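Local coordinates for FrnE protein (Deinococcus radiodurans, PDB 5CO3) that probably acts as a cytoplasmic thiol-disulfide oxidoreductase of the DsbA-like, thioredoxin-fold family, exchanging disulfides through a CxxC motif at the start of a helix, at residues 13-19 with 191-197; 35-39 with 211-216; 66-70 with 81-85. All blocks are in the same frame, centred on the assembly; numbering follows the deposited sequence.

Contact 1 of 3, residues 13-19 with 191-197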
loop_
_atom_site.group_PDB
_atom_site.type_symbol
_atom_site.label_atom_id
_atom_site.label_comp_id
_atom_site.label_asym_id
_atom_site.label_seq_id
_atom_site.Cartn_x
_atom_site.Cartn_y
_atom_site.Cartn_z
ATOM N N ARG A 13 -3.529 -0.738 -15.181
ATOM C CA ARG A 13 -2.640 -0.273 -14.130
ATOM C C ARG A 13 -3.427 0.030 -12.865
ATOM O O ARG A 13 -4.445 0.718 -12.901
ATOM C CB ARG A 13 -1.861 0.965 -14.576
ATOM C CG ARG A 13 -1.110 1.647 -13.441
ATOM C CD ARG A 13 0.092 2.394 -13.975
ATOM N NE ARG A 13 0.207 3.740 -13.421
ATOM C CZ ARG A 13 -0.507 4.783 -13.834
ATOM N NH1 ARG A 13 -1.416 4.635 -14.790
ATOM N NH2 ARG A 13 -0.333 5.970 -13.269
ATOM N N VAL A 14 -2.958 -0.502 -11.746
ATOM C CA VAL A 14 -3.526 -0.160 -10.454
ATOM C C VAL A 14 -2.454 0.504 -9.622
ATOM O O VAL A 14 -1.446 -0.122 -9.296
ATOM C CB VAL A 14 -4.066 -1.388 -9.711
ATOM C CG1 VAL A 14 -4.635 -0.990 -8.362
ATOM C CG2 VAL A 14 -5.135 -2.092 -10.564
ATOM N N ASP A 15 -2.670 1.775 -9.299
ATOM C CA ASP A 15 -1.776 2.513 -8.409
ATOM C C ASP A 15 -2.330 2.547 -7.002
ATOM O O ASP A 15 -3.472 2.956 -6.792
ATOM C CB ASP A 15 -1.575 3.936 -8.932
ATOM C CG ASP A 15 -0.873 3.955 -10.249
ATOM O OD1 ASP A 15 0.359 3.765 -10.243
ATOM O OD2 ASP A 15 -1.549 4.119 -11.295
ATOM N N ILE A 16 -1.534 2.115 -6.029
ATOM C CA ILE A 16 -2.020 2.069 -4.660
ATOM C C ILE A 16 -1.130 2.875 -3.732
ATOM O O ILE A 16 0.066 2.595 -3.594
ATOM C CB ILE A 16 -2.121 0.628 -4.132
ATOM C CG1 ILE A 16 -2.816 -0.272 -5.160
ATOM C CG2 ILE A 16 -2.877 0.605 -2.808
ATOM C CD1 ILE A 16 -2.880 -1.718 -4.742
ATOM N N TRP A 17 -1.722 3.878 -3.098
ATOM C CA TRP A 17 -1.018 4.625 -2.057
ATOM C C TRP A 17 -1.294 3.983 -0.707
ATOM O O TRP A 17 -2.425 3.616 -0.390
ATOM C CB TRP A 17 -1.436 6.093 -2.065
ATOM C CG TRP A 17 -0.640 6.924 -3.038
ATOM C CD1 TRP A 17 0.478 7.658 -2.765
ATOM C CD2 TRP A 17 -0.898 7.092 -4.436
ATOM N NE1 TRP A 17 0.930 8.279 -3.904
ATOM C CE2 TRP A 17 0.100 7.951 -4.946
ATOM C CE3 TRP A 17 -1.879 6.605 -5.305
ATOM C CZ2 TRP A 17 0.148 8.326 -6.287
ATOM C CZ3 TRP A 17 -1.834 6.987 -6.640
ATOM C CH2 TRP A 17 -0.826 7.837 -7.115
ATOM N N SER A 18 -0.245 3.841 0.096
ATOM C CA SER A 18 -0.355 3.055 1.304
ATOM C C SER A 18 0.743 3.477 2.277
ATOM O O SER A 18 1.800 3.926 1.841
ATOM C CB SER A 18 -0.238 1.575 0.970
ATOM O OG SER A 18 -0.302 0.789 2.131
ATOM N N ASP A 19 0.469 3.346 3.571
ATOM C CA ASP A 19 1.503 3.481 4.592
ATOM C C ASP A 19 1.641 2.177 5.355
ATOM O O ASP A 19 0.660 1.498 5.657
ATOM C CB ASP A 19 1.198 4.621 5.575
ATOM C CG ASP A 19 2.434 5.060 6.377
ATOM O OD1 ASP A 19 3.549 4.540 6.130
ATOM O OD2 ASP A 19 2.287 5.944 7.236
ATOM N N VAL A 191 -5.400 6.505 3.529
ATOM C CA VAL A 191 -4.942 5.284 2.874
ATOM C C VAL A 191 -5.612 4.047 3.462
ATOM O O VAL A 191 -6.026 4.048 4.615
ATOM C CB VAL A 191 -3.402 5.152 2.970
ATOM C CG1 VAL A 191 -2.737 6.137 2.021
ATOM C CG2 VAL A 191 -2.918 5.357 4.409
ATOM N N PRO A 192 -5.716 2.965 2.679
ATOM C CA PRO A 192 -5.231 2.808 1.308
ATOM C C PRO A 192 -6.078 3.579 0.308
ATOM O O PRO A 192 -7.262 3.825 0.544
ATOM C CB PRO A 192 -5.344 1.304 1.077
ATOM C CG PRO A 192 -6.470 0.884 1.938
ATOM C CD PRO A 192 -6.371 1.744 3.167
ATOM N N PHE A 193 -5.460 3.977 -0.792
ATOM C CA PHE A 193 -6.187 4.627 -1.865
ATOM C C PHE A 193 -5.818 3.962 -3.182
ATOM O O PHE A 193 -4.644 3.883 -3.533
ATOM C CB PHE A 193 -5.887 6.130 -1.907
ATOM C CG PHE A 193 -6.868 6.917 -2.727
ATOM C CD1 PHE A 193 -6.750 6.971 -4.101
ATOM C CD2 PHE A 193 -7.916 7.591 -2.121
ATOM C CE1 PHE A 193 -7.658 7.694 -4.865
ATOM C CE2 PHE A 193 -8.825 8.311 -2.872
ATOM C CZ PHE A 193 -8.694 8.366 -4.245
ATOM N N PHE A 194 -6.834 3.496 -3.909
ATOM C CA PHE A 194 -6.629 2.818 -5.183
ATOM C C PHE A 194 -6.936 3.711 -6.378
ATOM O O PHE A 194 -7.942 4.424 -6.399
ATOM C CB PHE A 194 -7.509 1.570 -5.280
ATOM C CG PHE A 194 -7.304 0.582 -4.177
ATOM C CD1 PHE A 194 -7.911 0.761 -2.942
ATOM C CD2 PHE A 194 -6.527 -0.544 -4.377
ATOM C CE1 PHE A 194 -7.744 -0.155 -1.931
ATOM C CE2 PHE A 194 -6.356 -1.468 -3.373
ATOM C CZ PHE A 194 -6.970 -1.277 -2.139
ATOM N N VAL A 195 -6.064 3.671 -7.378
ATOM C CA VAL A 195 -6.335 4.326 -8.646
ATOM C C VAL A 195 -6.256 3.266 -9.735
ATOM O O VAL A 195 -5.242 2.576 -9.870
ATOM C CB VAL A 195 -5.352 5.471 -8.934
ATOM C CG1 VAL A 195 -5.619 6.053 -10.310
ATOM C CG2 VAL A 195 -5.472 6.542 -7.868
ATOM N N LEU A 196 -7.342 3.113 -10.484
ATOM C CA LEU A 196 -7.406 2.093 -11.515
ATOM C C LEU A 196 -7.486 2.724 -12.910
ATOM O O LEU A 196 -8.304 3.619 -13.171
ATOM C CB LEU A 196 -8.597 1.160 -11.268
ATOM C CG LEU A 196 -8.616 0.309 -9.994
ATOM C CD1 LEU A 196 -9.258 1.034 -8.808
ATOM C CD2 LEU A 196 -9.334 -1.002 -10.259
ATOM N N GLY A 197 -6.601 2.280 -13.799
ATOM C CA GLY A 197 -6.577 2.776 -15.166
ATOM C C GLY A 197 -6.308 4.267 -15.275
ATOM O O GLY A 197 -6.625 4.895 -16.289
#
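Val-191 opens the second segment with its CB directed at the neighbouring strand, its CG1 3.5 Å from Trp-17 O. The peptide bond that follows is cis, bringing in Pro-192, whose CA makes a CA-H...O contact with Trp-17 O (3.4 Å). A cis-proline at the start of this strand, beside the CxxC helix, is a hallmark of the thioredoxin fold; here Val-191 and Pro-192 both touch Cys-25, so the contact reaches the probable redox site. Pairing becomes regular at Phe-193, whose N donates to Trp-17 O (3.1 Å) while its O accepts from Trp-17 N (3.0 Å). The strands run antiparallel at 162° in the centre of the mixed sheet. Phe-193 shares one face with Trp-17, Asp-15 and Val-195; Phe-194 turns to the opposite one, with Val-14, Ile-16 and Leu-196. Its ring has Ile-16 CG2 over one face and Val-14 CG1 at its edge, and Phe-194 packs on Leu-211 of helix 208-222, as suits an aromatic residue buried between sheet and helix. Val-195 N and O each lie 2.8 Å from Asp-15 O and N, and the CG2 methyl of this beta-branched residue meets Trp-17 CZ3 at 3.9 Å. His-50 holds the Asp-15 carboxylate. Leu-196 CG approaches Val-14 CG2 (4.3 Å). At Gly-197 the positive phi favours glycine, and its N bonds Arg-13 O (2.8 Å).

Contact 2 of 3, residues 35-39 with 211-216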
loop_
_atom_site.group_PDB
_atom_site.type_symbol
_atom_site.label_atom_id
_atom_site.label_comp_id
_atom_site.label_asym_id
_atom_site.label_seq_id
_atom_site.Cartn_x
_atom_site.Cartn_y
_atom_site.Cartn_z
ATOM N N ALA A 35 -9.934 -9.748 -4.723
ATOM C CA ALA A 35 -10.600 -9.268 -5.938
ATOM C C ALA A 35 -9.848 -9.714 -7.194
ATOM O O ALA A 35 -10.443 -10.140 -8.189
ATOM C CB ALA A 35 -10.719 -7.744 -5.907
ATOM N N LEU A 36 -8.527 -9.598 -7.130
ATOM C CA LEU A 36 -7.636 -9.944 -8.230
ATOM C C LEU A 36 -7.747 -11.437 -8.551
ATOM O O LEU A 36 -7.824 -11.844 -9.719
ATOM C CB LEU A 36 -6.200 -9.549 -7.856
ATOM C CG LEU A 36 -5.133 -9.561 -8.950
ATOM C CD1 LEU A 36 -5.585 -8.771 -10.174
ATOM C CD2 LEU A 36 -3.825 -8.992 -8.401
ATOM N N GLY A 37 -7.801 -12.248 -7.500
ATOM C CA GLY A 37 -8.017 -13.677 -7.644
ATOM C C GLY A 37 -9.306 -14.035 -8.367
ATOM O O GLY A 37 -9.343 -15.012 -9.112
ATOM N N GLN A 38 -10.364 -13.253 -8.160
ATOM C CA GLN A 38 -11.648 -13.520 -8.830
ATOM C C GLN A 38 -11.744 -12.894 -10.225
ATOM O O GLN A 38 -12.719 -13.101 -10.952
ATOM C CB GLN A 38 -12.798 -13.012 -7.964
ATOM C CG GLN A 38 -12.798 -13.579 -6.561
ATOM C CD GLN A 38 -13.795 -12.886 -5.657
ATOM O OE1 GLN A 38 -14.965 -12.721 -6.017
ATOM N NE2 GLN A 38 -13.335 -12.467 -4.472
ATOM N N PHE A 39 -10.733 -12.121 -10.597
ATOM C CA PHE A 39 -10.757 -11.363 -11.843
ATOM C C PHE A 39 -10.122 -12.145 -12.994
ATOM O O PHE A 39 -8.919 -12.424 -12.976
ATOM C CB PHE A 39 -10.041 -10.027 -11.632
ATOM C CG PHE A 39 -10.013 -9.151 -12.849
ATOM C CD1 PHE A 39 -11.184 -8.826 -13.519
ATOM C CD2 PHE A 39 -8.815 -8.627 -13.310
ATOM C CE1 PHE A 39 -11.156 -8.004 -14.630
ATOM C CE2 PHE A 39 -8.781 -7.807 -14.423
ATOM C CZ PHE A 39 -9.957 -7.495 -15.086
ATOM N N LEU A 211 -13.723 -3.651 -5.509
ATOM C CA LEU A 211 -12.492 -3.629 -6.288
ATOM C C LEU A 211 -12.585 -4.521 -7.537
ATOM O O LEU A 211 -12.103 -4.144 -8.603
ATOM C CB LEU A 211 -11.307 -4.046 -5.404
ATOM C CG LEU A 211 -10.911 -3.011 -4.346
ATOM C CD1 LEU A 211 -10.014 -3.640 -3.291
ATOM C CD2 LEU A 211 -10.226 -1.813 -5.009
ATOM N N LEU A 212 -13.227 -5.687 -7.418
ATOM C CA LEU A 212 -13.472 -6.544 -8.581
ATOM C C LEU A 212 -14.367 -5.827 -9.603
ATOM O O LEU A 212 -14.159 -5.929 -10.810
ATOM C CB LEU A 212 -14.115 -7.870 -8.155
ATOM C CG LEU A 212 -14.545 -8.850 -9.262
ATOM C CD1 LEU A 212 -13.356 -9.256 -10.113
ATOM C CD2 LEU A 212 -15.206 -10.073 -8.648
ATOM N N GLY A 213 -15.352 -5.090 -9.103
ATOM C CA GLY A 213 -16.245 -4.344 -9.963
ATOM C C GLY A 213 -15.498 -3.274 -10.732
ATOM O O GLY A 213 -15.757 -3.042 -11.905
ATOM N N ALA A 214 -14.563 -2.615 -10.059
ATOM C CA ALA A 214 -13.756 -1.579 -10.692
ATOM C C ALA A 214 -12.831 -2.166 -11.759
ATOM O O ALA A 214 -12.753 -1.651 -12.871
ATOM C CB ALA A 214 -12.945 -0.829 -9.640
ATOM N N LEU A 215 -12.123 -3.238 -11.408
ATOM C CA LEU A 215 -11.292 -3.953 -12.374
ATOM C C LEU A 215 -12.103 -4.321 -13.613
ATOM O O LEU A 215 -11.678 -4.072 -14.748
ATOM C CB LEU A 215 -10.704 -5.212 -11.738
ATOM C CG LEU A 215 -9.597 -4.994 -10.699
ATOM C CD1 LEU A 215 -9.292 -6.297 -10.003
ATOM C CD2 LEU A 215 -8.349 -4.418 -11.369
ATOM N N SER A 216 -13.282 -4.896 -13.373
ATOM C CA SER A 216 -14.174 -5.358 -14.429
ATOM C C SER A 216 -14.688 -4.209 -15.282
ATOM O O SER A 216 -14.815 -4.342 -16.500
ATOM C CB SER A 216 -15.370 -6.115 -13.835
ATOM O OG SER A 216 -14.946 -7.174 -12.997
#
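Ala-35 is where the backbones of the two segments come closest, its CA 4.8 Å from that of Leu-212. A methyl group is about as much as such a gap admits: Ala-35 CB points at the other helix and rests 3.8 Å from Leu-211 CB and 3.6 Å from Leu-212 N, so that side chain meets backbone with little between them. Leu-36 starts off in the opposite sense, yet its long side chain curls back far enough for Leu-36 CD1 to lie 4.5 Å from Leu-215 CD1, a marginal apolar touch. Gln-38, at the solvent-exposed border, lays its aliphatic stem and amide along Leu-212, with Gln-38 OE1 3.7 Å from Leu-212 CD2. Phe-39 follows and supplies the broadest surface of this segment. Its CB packs on Leu-212 CD1 at 3.7 Å, while Leu-215 CB sits 3.9 Å from the centroid of the Phe-39 ring and 4° off its normal, a nearly ideal CH-pi contact. Ser-216 ties its hydroxyl back into its own helix, OG donating to Leu-212 O at 2.6 Å, which lets a polar residue border the aromatic ring. No hydrogen bond links the segments. Together they join the CxxC-bearing helix 23-38 to helix 208-222 on one side of the thioredoxin-fold sheet, where Leu-215 reaches Val-14 and Leu-196, Leu-211 touches Phe-194, and Phe-39 packs on Ile-12 and Val-45.

Contact 3 of 3, residues 66-70 with 81-85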
loop_
_atom_site.group_PDB
_atom_site.type_symbol
_atom_site.label_atom_id
_atom_site.label_comp_id
_atom_site.label_asym_id
_atom_site.label_seq_id
_atom_site.Cartn_x
_atom_site.Cartn_y
_atom_site.Cartn_z
ATOM N N MET A 66 0.723 1.822 21.005
ATOM C CA MET A 66 -0.147 2.181 19.886
ATOM C C MET A 66 -1.502 2.722 20.360
ATOM O O MET A 66 -1.990 3.733 19.830
ATOM C CB MET A 66 -0.366 0.985 18.974
ATOM C CG MET A 66 -1.236 1.325 17.798
ATOM S SD MET A 66 -1.346 -0.036 16.687
ATOM C CE MET A 66 -2.330 0.711 15.371
ATOM N N ARG A 67 -2.093 2.058 21.353
ATOM C CA ARG A 67 -3.380 2.518 21.884
ATOM C C ARG A 67 -3.325 3.971 22.330
ATOM O O ARG A 67 -4.235 4.751 22.052
ATOM C CB ARG A 67 -3.854 1.677 23.065
ATOM C CG ARG A 67 -5.193 2.168 23.636
ATOM C CD ARG A 67 -5.317 1.885 25.105
ATOM N NE ARG A 67 -4.020 2.028 25.750
ATOM C CZ ARG A 67 -3.656 1.383 26.850
ATOM N NH1 ARG A 67 -4.505 0.561 27.448
ATOM N NH2 ARG A 67 -2.442 1.562 27.354
ATOM N N ASP A 68 -2.253 4.340 23.026
ATOM C CA ASP A 68 -2.128 5.701 23.527
ATOM C C ASP A 68 -1.853 6.708 22.419
ATOM O O ASP A 68 -2.310 7.847 22.495
ATOM C CB ASP A 68 -1.033 5.773 24.590
ATOM C CG ASP A 68 -1.402 5.012 25.840
ATOM O OD1 ASP A 68 -2.609 4.753 26.025
ATOM O OD2 ASP A 68 -0.508 4.688 26.641
ATOM N N GLY A 69 -1.105 6.300 21.401
ATOM C CA GLY A 69 -0.847 7.162 20.264
ATOM C C GLY A 69 -2.120 7.429 19.486
ATOM O O GLY A 69 -2.369 8.544 19.026
ATOM N N LEU A 70 -2.936 6.392 19.346
ATOM C CA LEU A 70 -4.229 6.516 18.696
ATOM C C LEU A 70 -5.152 7.431 19.509
ATOM O O LEU A 70 -5.857 8.269 18.946
ATOM C CB LEU A 70 -4.848 5.133 18.520
ATOM C CG LEU A 70 -5.820 4.903 17.365
ATOM C CD1 LEU A 70 -5.820 3.431 17.045
ATOM C CD2 LEU A 70 -7.213 5.366 17.736
ATOM N N ALA A 81 -10.070 4.032 22.021
ATOM C CA ALA A 81 -8.950 3.719 21.147
ATOM C C ALA A 81 -8.697 2.216 21.123
ATOM O O ALA A 81 -8.394 1.642 20.074
ATOM C CB ALA A 81 -7.704 4.464 21.595
ATOM N N GLN A 82 -8.832 1.583 22.285
ATOM C CA GLN A 82 -8.658 0.136 22.376
ATOM C C GLN A 82 -9.748 -0.584 21.588
ATOM O O GLN A 82 -9.500 -1.613 20.958
ATOM C CB GLN A 82 -8.679 -0.326 23.833
ATOM C CG GLN A 82 -8.409 -1.811 23.981
ATOM C CD GLN A 82 -7.020 -2.181 23.528
ATOM O OE1 GLN A 82 -6.034 -1.557 23.934
ATOM N NE2 GLN A 82 -6.925 -3.201 22.683
ATOM N N GLY A 83 -10.958 -0.038 21.633
ATOM C CA GLY A 83 -12.057 -0.600 20.873
ATOM C C GLY A 83 -11.781 -0.514 19.391
ATOM O O GLY A 83 -12.139 -1.421 18.632
ATOM N N SER A 84 -11.150 0.576 18.967
ATOM C CA SER A 84 -10.758 0.714 17.569
ATOM C C SER A 84 -9.701 -0.320 17.193
ATOM O O SER A 84 -9.777 -0.940 16.124
ATOM C CB SER A 84 -10.245 2.125 17.292
ATOM O OG SER A 84 -9.774 2.230 15.959
ATOM N N LEU A 85 -8.707 -0.494 18.066
ATOM C CA LEU A 85 -7.686 -1.518 17.869
ATOM C C LEU A 85 -8.332 -2.902 17.775
ATOM O O LEU A 85 -7.991 -3.688 16.902
ATOM C CB LEU A 85 -6.652 -1.492 18.998
ATOM C CG LEU A 85 -5.716 -0.278 19.028
ATOM C CD1 LEU A 85 -4.652 -0.451 20.108
ATOM C CD2 LEU A 85 -5.073 -0.037 17.668
HETATM O O HOH W 1 -6.498 -1.011 26.901
#
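This is a helix-helix packing contact between two successive helices, 66-74 and 78-93, joined by a short connection in the mostly helical insertion between strands 45-51 and 193-196 of the thioredoxin fold, as in DsbA-like proteins. The short segments cross steeply at 118°, their axes 9.1 Å apart at closest approach. Ala-81, Leu-70, Leu-85 and the unbranched Met-66 fill the gap. Ala-81 fits against the backbone, its CB 3.5 Å from Arg-67 O and 4.0 Å from Leu-70 CD2, since a bulkier side chain would not lie so close to the main chain. Leu-85 is the main plug: its CD2 meets Leu-70 CD1 at 3.6 Å and Met-66 CE at 3.7 Å, the flexible, extended methionine reaching a partner to which its CB does not point. Met-66 and Leu-85 also touch Phe-101, which continues the apolar patch. Arg-67, partly exposed, packs its CB 3.7 Å from Leu-85 CD1 and keeps its guanidinium for polar partners, its NE making a weak salt-bridged hydrogen bond to Asp-68 OD1 (3.1 Å). Gln-82 NE2 bonds Asp-86, and a water accepts from Arg-67 NH1 at 2.6 Å and donates to Gln-82 OE1 at 3.1 Å.

How the contacts relate
Contacts 1 and 2 belong to one body of packing, whereas contact 3 stands apart. Contact 1 is the buried heart, joining two sheet strands by backbone hydrogen bonds; contact 2 lies against it, about 14 Å away between centres, and relies mainly on apolar packing and a CH-pi contact, with no hydrogen bond across. They touch through Leu-196 CD2 and Ala-214 CB (3.7 Å) and through Phe-194 CG and Leu-211 CD2 (3.9 Å), so helix 208-222 serves both. Contacts 2 and 3 are both partly buried, but contact 3, centred about 26 Å from contact 1, bridges neighbours in sequence away from the sheet and adds a water bridge at its edge.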